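Local coordinates for protein dihydropteroate synthase (Anaplasma phagocytophilum, PDB 6UCZ) that probably catalyses the condensation of 6-hydroxymethyl-dihydropterin diphosphate with p-aminobenzoate to dihydropteroate, a step of folate synthesis, at residues A[67-72]-A[129-134]; A[112-117]-A[272-277]; A[123-128]-A[148-153]. All coordinates share one frame; numbering follows the deposited sequence. Where two conformers were deposited one is given.

The three contacts sample one alpha/beta barrel from its pterin site outward. Contacts 1 and 2 are centred about 6 Å apart, and both touch the bound pterin monophosphate: contact 1 meets the amino end of the pterin through Asn133, and contact 2 lies against its flat side and phosphate through Arg274. They are joined by a salt bridge, with Asp71 OD2 2.7 Å from Arg274 NE. Contact 3 belongs to the outer layer, its centre about 11 Å from that of contact 1 and about 16 Å from that of contact 2. It reaches contact 1 through a probable hydrogen bond of Ile132 N to Lys153 O (2.9 Å) and packing of Ile132 CD1 on Leu125 CD1 (3.7 Å).

Contact 1: A[67-72]-A[129-134]; sequences ADVIDV and VDYIND. With PMM (pterin-6-yl-methyl-monophosphate), chain C.
Asp71 and Asn133 meet through carboxylate and amide, and the same amide reads the edge of the bound pterin. Asn133 OD1 accepts a hydrogen bond from PMM N2 at 2.8 Å, almost straight at 176°. Asn133 ND2 donates to PMM N1 at 3.2 Å, so that acceptor and donor of one amide match donor and acceptor of the pterin in a paired arrangement. The amide nitrogen also turns to Asp71: ND2 bonds OD2 at 3.2 Å and, more weakly, OD1. It approaches OD2 from the syn side, 33° out of the carboxylate plane, while OD2 itself lies close to the plane of the amide. With ligand and aspartate both gripping it, the amide is held against rotation, and its oxygen and nitrogen are kept in the order the pterin needs. Asn133 CG stands anti to the backbone N (chi1 174°), which carries the amide inward toward both partners. Asp71 is a second-shell residue here; its strongest polar partner is Arg274, which forms a salt bridge with OD2, and OD1 is bonded to Ser112 OG.

Two residues earlier on each strand the contact turns apolar. Both methyls of Val69 lie obliquely against the CD1–CE1 side of the Tyr131 ring, CG2 3.7 Å from CE1 and CG1 3.8 Å from CD1. The phenol oxygen of Tyr131 is taken up by Glu110. Polar pair and apolar pair are all buried, and both bridge over strand 110-115, which lies between strands 69-73 and 131-134 in the parallel sheet. Residues that point into the barrel and meet over an intervening strand fit the interior of an alpha/beta (TIM) barrel, here at the pterin pocket of dihydropteroate synthase.

Contact 2: A[112-117]-A[272-277]; sequences SIDTRN and FLRVHD. With PMM (pterin-6-yl-methyl-monophosphate), chain C.
Asp114 and Arg274 form a salt bridge inside the TIM barrel of dihydropteroate synthase, where strands 110-115 and 272-275 face one another with two strands between them in the sheet order. All of the surface buried in this small contact belongs to these two residues, and both are also part of the pterin pocket.

Arg274 reaches in as a straight rod, extended from CG to NE, with CG anti to the backbone N (chi1 -174°). Its NH2 comes within 2.9 Å of Asp114 OD2, and the carboxylate and guanidinium planes are almost perpendicular (89°), so the ion pair is made through one oxygen and one nitrogen and is not the flat two-toothed kind. The turn at chi4 (-85°) lays the guanidinium nearly parallel to the pterin, with PMM N8 3.3 Å above its plane and over its centre. Meanwhile its outer nitrogens point on to the phosphate. NH1 donates to PMM O3P at 3.2 Å, and NH2 adds a weak bond to the same oxygen. With Asp71 at NE, this single buried arginine is shared among two aspartates, the pterin and its phosphate. That positive group would be expected to offset the negative charge gathered around it.

Asp114 is steadied by Gln135, whose NE2 bonds OD1. Its other oxygen looks into the pocket, OD2 standing 2.9 Å from PMM N8, a nearness that places the carboxylate at the pyrazine half of the pterin. Just past the end of strand 272-275, His276 meets the phosphate edge-on while its ND1 is bonded to Ser239 OG; PMM O1P lies in the plane of the imidazole, 3.3 Å from both CE1 and NE2.

Contact 3: A[123-128]-A[148-153]; sequences LALKLG and AASSAK
Leu125 points its forked end at Ser150 and Ala152 in the outer layer of the alpha/beta barrel, where helix 118-127 packs on the loop that leads from helix 143-148 into strand 153-157. CD1 lies against Ser150, 3.6 Å from its CB, while CD2 reaches mainly Ala152, 3.6 Å from its CB. The fork is aimed at the loop because CG stands anti to the carbonyl carbon (chi1 -75°), projecting from the side of the helix. Ser150 and Ala152 both direct their CB atoms back toward it, and so the loop receives the isobutyl group with one methyl and one serine side chain. No hydrogen bond crosses between the two segments. The helix ends shortly after, at Gly128, in a Schellman motif whose positive phi suits glycine, and the chain then turns inward to strand 131-134. Although it lies against a leucine, the serine hydroxyl has polar partners in the last turn of helix 143-148: it is hydrogen-bonded to the backbone oxygen of Ile146, its strongest partner, and also to that of Ala147, the one proton being shared, and OG lies 3.2 Å from Leu125 CD1.

Contact 1: A[67-72]-A[129-134]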
loop_
_atom_site.group_PDB
_atom_site.type_symbol
_atom_site.label_atom_id
_atom_site.label_comp_id
_atom_site.label_asym_id
_atom_site.label_seq_id
_atom_site.Cartn_x
_atom_site.Cartn_y
_atom_site.Cartn_z
ATOM N N ALA A 67 -3.144 -7.829 12.523
ATOM C CA ALA A 67 -3.302 -7.331 11.162
ATOM C C ALA A 67 -4.718 -7.589 10.668
ATOM O O ALA A 67 -5.309 -8.639 10.938
ATOM C CB ALA A 67 -2.295 -7.999 10.224
ATOM N N ASP A 68 -5.271 -6.605 9.968
ATOM C CA ASP A 68 -6.532 -6.765 9.256
ATOM C C ASP A 68 -6.333 -7.315 7.851
ATOM O O ASP A 68 -7.203 -8.035 7.341
ATOM C CB ASP A 68 -7.254 -5.419 9.198
ATOM C CG ASP A 68 -7.564 -4.879 10.585
ATOM O OD1 ASP A 68 -8.295 -5.563 11.333
ATOM O OD2 ASP A 68 -7.023 -3.810 10.956
ATOM N N VAL A 69 -5.212 -6.968 7.221
ATOM C CA VAL A 69 -4.846 -7.408 5.874
ATOM C C VAL A 69 -3.361 -7.746 5.880
ATOM O O VAL A 69 -2.571 -7.070 6.548
ATOM C CB VAL A 69 -5.125 -6.320 4.806
ATOM C CG1 VAL A 69 -4.923 -6.876 3.385
ATOM C CG2 VAL A 69 -6.539 -5.735 4.958
ATOM N N ILE A 70 -2.976 -8.797 5.149
ATOM C CA ILE A 70 -1.571 -9.107 4.895
ATOM C C ILE A 70 -1.273 -8.737 3.447
ATOM O O ILE A 70 -1.864 -9.307 2.520
ATOM C CB ILE A 70 -1.245 -10.588 5.145
ATOM C CG1 ILE A 70 -1.759 -11.052 6.509
ATOM C CG2 ILE A 70 0.257 -10.817 5.016
ATOM C CD1 ILE A 70 -1.059 -10.403 7.678
ATOM N N ASP A 71 -0.349 -7.799 3.254
ATOM C CA ASP A 71 0.047 -7.334 1.928
ATOM C C ASP A 71 1.308 -8.081 1.503
ATOM O O ASP A 71 2.390 -7.839 2.044
ATOM C CB ASP A 71 0.274 -5.823 1.939
ATOM C CG ASP A 71 0.583 -5.259 0.563
ATOM O OD1 ASP A 71 -0.184 -5.548 -0.378
ATOM O OD2 ASP A 71 1.573 -4.496 0.430
ATOM N N VAL A 72 1.168 -8.976 0.526
ATOM C CA VAL A 72 2.254 -9.850 0.095
ATOM C C VAL A 72 2.884 -9.272 -1.168
ATOM O O VAL A 72 2.206 -9.072 -2.184
ATOM C CB VAL A 72 1.759 -11.279 -0.158
ATOM C CG1 VAL A 72 2.951 -12.210 -0.402
ATOM C CG2 VAL A 72 0.867 -11.770 0.998
ATOM N N VAL A 129 -6.992 -14.048 -3.121
ATOM C CA VAL A 129 -6.690 -12.801 -2.414
ATOM C C VAL A 129 -7.874 -11.844 -2.522
ATOM O O VAL A 129 -8.754 -11.975 -3.381
ATOM C CB VAL A 129 -5.388 -12.118 -2.882
ATOM C CG1 VAL A 129 -4.201 -13.051 -2.741
ATOM C CG2 VAL A 129 -5.502 -11.560 -4.306
ATOM N N ASP A 130 -7.907 -10.890 -1.596
ATOM C CA ASP A 130 -9.012 -9.957 -1.433
ATOM C C ASP A 130 -8.753 -8.591 -2.043
ATOM O O ASP A 130 -9.712 -7.891 -2.381
ATOM C CB ASP A 130 -9.321 -9.785 0.059
ATOM C CG ASP A 130 -9.633 -11.108 0.731
ATOM O OD1 ASP A 130 -10.781 -11.561 0.595
ATOM O OD2 ASP A 130 -8.729 -11.706 1.350
ATOM N N TYR A 131 -7.493 -8.189 -2.173
ATOM C CA TYR A 131 -7.142 -6.882 -2.707
ATOM C C TYR A 131 -6.061 -7.031 -3.758
ATOM O O TYR A 131 -5.153 -7.853 -3.603
ATOM C CB TYR A 131 -6.577 -5.910 -1.633
ATOM C CG TYR A 131 -7.441 -5.612 -0.433
ATOM C CD1 TYR A 131 -7.555 -6.512 0.617
ATOM C CD2 TYR A 131 -8.080 -4.387 -0.320
ATOM C CE1 TYR A 131 -8.338 -6.218 1.733
ATOM C CE2 TYR A 131 -8.852 -4.081 0.773
ATOM C CZ TYR A 131 -8.977 -4.992 1.802
ATOM O OH TYR A 131 -9.756 -4.658 2.881
ATOM N N ILE A 132 -6.142 -6.210 -4.802
ATOM C CA ILE A 132 -4.969 -5.858 -5.593
ATOM C C ILE A 132 -4.391 -4.570 -5.022
ATOM O O ILE A 132 -5.066 -3.534 -4.986
ATOM C CB ILE A 132 -5.303 -5.663 -7.077
ATOM C CG1 ILE A 132 -6.060 -6.854 -7.663
ATOM C CG2 ILE A 132 -4.007 -5.408 -7.866
ATOM C CD1 ILE A 132 -6.547 -6.580 -9.069
ATOM N N ASN A 133 -3.155 -4.622 -4.559
ATOM C CA ASN A 133 -2.447 -3.403 -4.176
ATOM C C ASN A 133 -1.620 -3.018 -5.400
ATOM O O ASN A 133 -0.455 -3.390 -5.529
ATOM C CB ASN A 133 -1.605 -3.622 -2.927
ATOM C CG ASN A 133 -0.743 -2.429 -2.596
ATOM O OD1 ASN A 133 -0.959 -1.323 -3.107
ATOM N ND2 ASN A 133 0.267 -2.653 -1.769
ATOM N N ASP A 134 -2.246 -2.284 -6.321
ATOM C CA ASP A 134 -1.620 -1.971 -7.610
ATOM C C ASP A 134 -0.664 -0.816 -7.400
ATOM O O ASP A 134 -0.991 0.349 -7.657
ATOM C CB ASP A 134 -2.656 -1.631 -8.674
ATOM C CG ASP A 134 -2.018 -1.258 -10.017
ATOM O OD1 ASP A 134 -0.807 -1.508 -10.212
ATOM O OD2 ASP A 134 -2.735 -0.710 -10.878
HETATM N N5 PMM C . 5.241 1.382 -0.610
HETATM C C6 PMM C . 6.005 0.355 -0.998
HETATM C C7 PMM C . 5.454 -0.742 -1.634
HETATM N N8 PMM C . 4.154 -0.869 -1.924
HETATM N N1 PMM C . 2.056 0.018 -1.812
HETATM C C2 PMM C . 1.245 1.010 -1.462
HETATM N N2 PMM C . -0.060 0.931 -1.743
HETATM N N3 PMM C . 1.679 2.143 -0.829
HETATM C C4 PMM C . 2.986 2.408 -0.490
HETATM O O4 PMM C . 3.302 3.465 0.055
HETATM C C4A PMM C . 3.925 1.329 -0.863
HETATM C C8A PMM C . 3.399 0.163 -1.530
HETATM C C9 PMM C . 7.485 0.505 -0.753
HETATM O O10 PMM C . 7.745 0.397 0.662
HETATM P PA PMM C . 8.476 -0.891 1.315
HETATM O O1P PMM C . 8.740 -0.477 2.772
HETATM O O2P PMM C . 9.834 -1.037 0.642
HETATM O O3P PMM C . 7.611 -2.099 1.180
#

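Contact 2: A[112-117]-A[272-277]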
loop_
_atom_site.group_PDB
_atom_site.type_symbol
_atom_site.label_atom_id
_atom_site.label_comp_id
_atom_site.label_asym_id
_atom_site.label_seq_id
_atom_site.Cartn_x
_atom_site.Cartn_y
_atom_site.Cartn_z
ATOM N N SER A 112 -3.724 -9.114 0.459
ATOM C CA SER A 112 -3.516 -8.156 -0.621
ATOM C C SER A 112 -2.307 -8.595 -1.439
ATOM O O SER A 112 -1.323 -9.090 -0.879
ATOM C CB SER A 112 -3.284 -6.737 -0.044
ATOM O OG SER A 112 -3.026 -5.805 -1.074
ATOM N N ILE A 113 -2.371 -8.438 -2.759
ATOM C CA ILE A 113 -1.223 -8.733 -3.614
ATOM C C ILE A 113 -0.600 -7.417 -4.055
ATOM O O ILE A 113 -1.243 -6.606 -4.734
ATOM C CB ILE A 113 -1.604 -9.628 -4.814
ATOM C CG1 ILE A 113 -0.389 -9.862 -5.728
ATOM C CG2 ILE A 113 -2.773 -9.067 -5.627
ATOM C CD1 ILE A 113 0.771 -10.546 -5.048
ATOM N N ASP A 114 0.639 -7.180 -3.633
ATOM C CA ASP A 114 1.348 -5.944 -3.959
ATOM C C ASP A 114 2.116 -6.218 -5.243
ATOM O O ASP A 114 3.157 -6.877 -5.226
ATOM C CB ASP A 114 2.267 -5.519 -2.817
ATOM C CG ASP A 114 2.964 -4.192 -3.071
ATOM O OD1 ASP A 114 2.948 -3.667 -4.213
ATOM O OD2 ASP A 114 3.525 -3.651 -2.095
ATOM N N THR A 115 1.580 -5.748 -6.368
ATOM C CA THR A 115 2.203 -6.003 -7.657
ATOM C C THR A 115 1.846 -4.872 -8.604
ATOM O O THR A 115 0.808 -4.220 -8.458
ATOM C CB THR A 115 1.760 -7.348 -8.250
ATOM O OG1 THR A 115 2.404 -7.559 -9.507
ATOM C CG2 THR A 115 0.251 -7.370 -8.473
ATOM N N ARG A 116 2.718 -4.643 -9.575
ATOM C CA ARG A 116 2.399 -3.781 -10.699
ATOM C C ARG A 116 1.954 -4.558 -11.939
ATOM O O ARG A 116 1.583 -3.933 -12.933
ATOM C CB ARG A 116 3.605 -2.900 -11.038
ATOM C CG ARG A 116 4.696 -3.614 -11.814
ATOM C CD ARG A 116 5.888 -2.713 -11.985
ATOM N NE ARG A 116 6.583 -2.560 -10.711
ATOM C CZ ARG A 116 7.826 -2.111 -10.577
ATOM N NH1 ARG A 116 8.535 -1.777 -11.649
ATOM N NH2 ARG A 116 8.360 -2.007 -9.365
ATOM N N ASN A 117 1.954 -5.895 -11.895
ATOM C CA ASN A 117 1.715 -6.747 -13.069
ATOM C C ASN A 117 0.321 -7.363 -13.020
ATOM O O ASN A 117 -0.013 -8.072 -12.064
ATOM C CB ASN A 117 2.755 -7.863 -13.153
ATOM C CG ASN A 117 4.163 -7.342 -13.344
ATOM O OD1 ASN A 117 4.401 -6.503 -14.200
ATOM N ND2 ASN A 117 5.103 -7.840 -12.550
ATOM N N PHE A 272 -6.676 2.785 5.406
ATOM C CA PHE A 272 -5.706 1.698 5.453
ATOM C C PHE A 272 -4.334 2.266 5.769
ATOM O O PHE A 272 -3.913 3.244 5.141
ATOM C CB PHE A 272 -5.642 0.941 4.112
ATOM C CG PHE A 272 -6.939 0.291 3.705
ATOM C CD1 PHE A 272 -7.886 0.987 2.974
ATOM C CD2 PHE A 272 -7.200 -1.019 4.046
ATOM C CE1 PHE A 272 -9.072 0.381 2.599
ATOM C CE2 PHE A 272 -8.382 -1.631 3.676
ATOM C CZ PHE A 272 -9.322 -0.929 2.956
ATOM N N LEU A 273 -3.609 1.617 6.680
ATOM C CA LEU A 273 -2.213 1.953 6.952
ATOM C C LEU A 273 -1.352 0.744 6.619
ATOM O O LEU A 273 -1.561 -0.336 7.174
ATOM C CB LEU A 273 -2.004 2.361 8.413
ATOM C CG LEU A 273 -2.731 3.608 8.886
ATOM C CD1 LEU A 273 -2.399 3.881 10.358
ATOM C CD2 LEU A 273 -2.323 4.798 7.998
ATOM N N ARG A 274 -0.390 0.926 5.715
ATOM C CA ARG A 274 0.494 -0.145 5.271
ATOM C C ARG A 274 1.786 -0.045 6.072
ATOM O O ARG A 274 2.555 0.913 5.903
ATOM C CB ARG A 274 0.728 -0.024 3.761
ATOM C CG ARG A 274 1.509 -1.155 3.140
ATOM C CD ARG A 274 1.739 -0.933 1.613
ATOM N NE ARG A 274 2.539 -2.031 1.079
ATOM C CZ ARG A 274 3.869 -2.076 1.113
ATOM N NH1 ARG A 274 4.563 -1.067 1.633
ATOM N NH2 ARG A 274 4.509 -3.131 0.628
ATOM N N VAL A 275 2.011 -1.009 6.966
ATOM C CA VAL A 275 2.996 -0.856 8.030
ATOM C C VAL A 275 3.782 -2.143 8.206
ATOM O O VAL A 275 3.303 -3.241 7.896
ATOM C CB VAL A 275 2.326 -0.466 9.377
ATOM C CG1 VAL A 275 1.692 0.908 9.275
ATOM C CG2 VAL A 275 1.293 -1.546 9.797
ATOM N N HIS A 276 5.004 -1.997 8.729
ATOM C CA HIS A 276 5.807 -3.159 9.104
ATOM C C HIS A 276 5.432 -3.672 10.495
ATOM O O HIS A 276 5.256 -4.879 10.692
ATOM C CB HIS A 276 7.298 -2.811 9.043
ATOM C CG HIS A 276 7.758 -2.378 7.679
ATOM N ND1 HIS A 276 7.648 -1.079 7.230
ATOM C CD2 HIS A 276 8.305 -3.082 6.660
ATOM C CE1 HIS A 276 8.124 -0.997 6.000
ATOM N NE2 HIS A 276 8.522 -2.202 5.627
ATOM N N ASP A 277 5.317 -2.779 11.475
ATOM C CA ASP A 277 5.054 -3.180 12.859
ATOM C C ASP A 277 3.558 -3.079 13.132
ATOM O O ASP A 277 3.028 -1.993 13.392
ATOM C CB ASP A 277 5.846 -2.344 13.852
ATOM C CG ASP A 277 5.765 -2.904 15.247
ATOM O OD1 ASP A 277 4.685 -3.396 15.630
ATOM O OD2 ASP A 277 6.787 -2.886 15.958
HETATM N N5 PMM C . 5.241 1.382 -0.610
HETATM C C6 PMM C . 6.005 0.355 -0.998
HETATM C C7 PMM C . 5.454 -0.742 -1.634
HETATM N N8 PMM C . 4.154 -0.869 -1.924
HETATM N N1 PMM C . 2.056 0.018 -1.812
HETATM C C2 PMM C . 1.245 1.010 -1.462
HETATM N N2 PMM C . -0.060 0.931 -1.743
HETATM N N3 PMM C . 1.679 2.143 -0.829
HETATM C C4 PMM C . 2.986 2.408 -0.490
HETATM O O4 PMM C . 3.302 3.465 0.055
HETATM C C4A PMM C . 3.925 1.329 -0.863
HETATM C C8A PMM C . 3.399 0.163 -1.530
HETATM C C9 PMM C . 7.485 0.505 -0.753
HETATM O O10 PMM C . 7.745 0.397 0.662
HETATM P PA PMM C . 8.476 -0.891 1.315
HETATM O O1P PMM C . 8.740 -0.477 2.772
HETATM O O2P PMM C . 9.834 -1.037 0.642
HETATM O O3P PMM C . 7.611 -2.099 1.180
#

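Contact 3: A[123-128]-A[148-153]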
loop_
_atom_site.group_PDB
_atom_site.type_symbol
_atom_site.label_atom_id
_atom_site.label_comp_id
_atom_site.label_asym_id
_atom_site.label_seq_id
_atom_site.Cartn_x
_atom_site.Cartn_y
_atom_site.Cartn_z
ATOM N N LEU A 123 -3.333 -14.164 -11.162
ATOM C CA LEU A 123 -3.018 -15.452 -10.557
ATOM C C LEU A 123 -3.293 -15.430 -9.061
ATOM O O LEU A 123 -3.856 -16.384 -8.507
ATOM C CB LEU A 123 -1.565 -15.821 -10.842
ATOM C CG LEU A 123 -1.300 -16.236 -12.297
ATOM C CD1 LEU A 123 0.174 -16.509 -12.528
ATOM C CD2 LEU A 123 -2.143 -17.447 -12.688
ATOM N N ALA A 124 -2.929 -14.331 -8.399
ATOM C CA ALA A 124 -3.189 -14.212 -6.972
ATOM C C ALA A 124 -4.685 -14.204 -6.699
ATOM O O ALA A 124 -5.154 -14.838 -5.746
ATOM C CB ALA A 124 -2.523 -12.942 -6.426
ATOM N N LEU A 125 -5.453 -13.520 -7.553
ATOM C CA LEU A 125 -6.902 -13.485 -7.384
ATOM C C LEU A 125 -7.507 -14.876 -7.528
ATOM O O LEU A 125 -8.434 -15.235 -6.788
ATOM C CB LEU A 125 -7.523 -12.510 -8.384
ATOM C CG LEU A 125 -7.314 -11.039 -8.001
ATOM C CD1 LEU A 125 -7.598 -10.096 -9.165
ATOM C CD2 LEU A 125 -8.188 -10.696 -6.813
ATOM N N LYS A 126 -6.991 -15.678 -8.467
ATOM C CA LYS A 126 -7.467 -17.053 -8.572
ATOM C C LYS A 126 -7.169 -17.842 -7.303
ATOM O O LYS A 126 -7.952 -18.717 -6.923
ATOM C CB LYS A 126 -6.858 -17.750 -9.789
ATOM C CG LYS A 126 -7.515 -17.373 -11.102
ATOM C CD LYS A 126 -6.659 -17.754 -12.298
ATOM C CE LYS A 126 -7.284 -17.244 -13.581
ATOM N NZ LYS A 126 -6.373 -17.396 -14.752
ATOM N N LEU A 127 -6.073 -17.522 -6.608
ATOM C CA LEU A 127 -5.796 -18.221 -5.359
ATOM C C LEU A 127 -6.697 -17.750 -4.225
ATOM O O LEU A 127 -6.839 -18.464 -3.223
ATOM C CB LEU A 127 -4.328 -18.050 -4.962
ATOM C CG LEU A 127 -3.308 -18.778 -5.827
ATOM C CD1 LEU A 127 -1.905 -18.549 -5.287
ATOM C CD2 LEU A 127 -3.655 -20.275 -5.889
ATOM N N GLY A 128 -7.319 -16.584 -4.364
ATOM C CA GLY A 128 -8.273 -16.138 -3.373
ATOM C C GLY A 128 -7.944 -14.859 -2.630
ATOM O O GLY A 128 -8.553 -14.607 -1.585
ATOM N N ALA A 148 -11.804 -5.662 -12.748
ATOM C CA ALA A 148 -13.233 -5.691 -13.027
ATOM C C ALA A 148 -13.754 -7.117 -13.108
ATOM O O ALA A 148 -14.809 -7.422 -12.542
ATOM C CB ALA A 148 -13.533 -4.953 -14.333
ATOM N N ALA A 149 -12.994 -8.018 -13.734
ATOM C CA ALA A 149 -13.450 -9.391 -13.905
ATOM C C ALA A 149 -13.286 -10.224 -12.646
ATOM O O ALA A 149 -13.606 -11.416 -12.661
ATOM C CB ALA A 149 -12.701 -10.062 -15.058
ATOM N N SER A 150 -12.844 -9.624 -11.549
ATOM C CA SER A 150 -12.624 -10.363 -10.322
ATOM C C SER A 150 -13.360 -9.781 -9.134
ATOM O O SER A 150 -13.331 -10.395 -8.062
ATOM C CB SER A 150 -11.123 -10.416 -9.989
ATOM O OG SER A 150 -10.656 -9.140 -9.558
ATOM N N SER A 151 -14.011 -8.627 -9.283
ATOM C CA SER A 151 -14.770 -7.975 -8.220
ATOM C C SER A 151 -13.887 -7.584 -7.035
ATOM O O SER A 151 -14.404 -7.247 -5.960
ATOM C CB SER A 151 -15.947 -8.840 -7.746
ATOM O OG SER A 151 -15.498 -10.040 -7.143
ATOM N N ALA A 152 -12.568 -7.649 -7.200
ATOM C CA ALA A 152 -11.635 -7.362 -6.124
ATOM C C ALA A 152 -11.627 -5.881 -5.761
ATOM O O ALA A 152 -11.956 -5.007 -6.564
ATOM C CB ALA A 152 -10.217 -7.766 -6.531
ATOM N N LYS A 153 -11.234 -5.607 -4.525
ATOM C CA LYS A 153 -10.892 -4.244 -4.155
ATOM C C LYS A 153 -9.501 -3.947 -4.696
ATOM O O LYS A 153 -8.643 -4.838 -4.780
ATOM C CB LYS A 153 -10.931 -4.071 -2.639
ATOM C CG LYS A 153 -12.268 -4.450 -2.027
ATOM C CD LYS A 153 -12.224 -4.430 -0.498
ATOM C CE LYS A 153 -12.232 -5.847 0.069
ATOM N NZ LYS A 153 -12.693 -5.893 1.489
#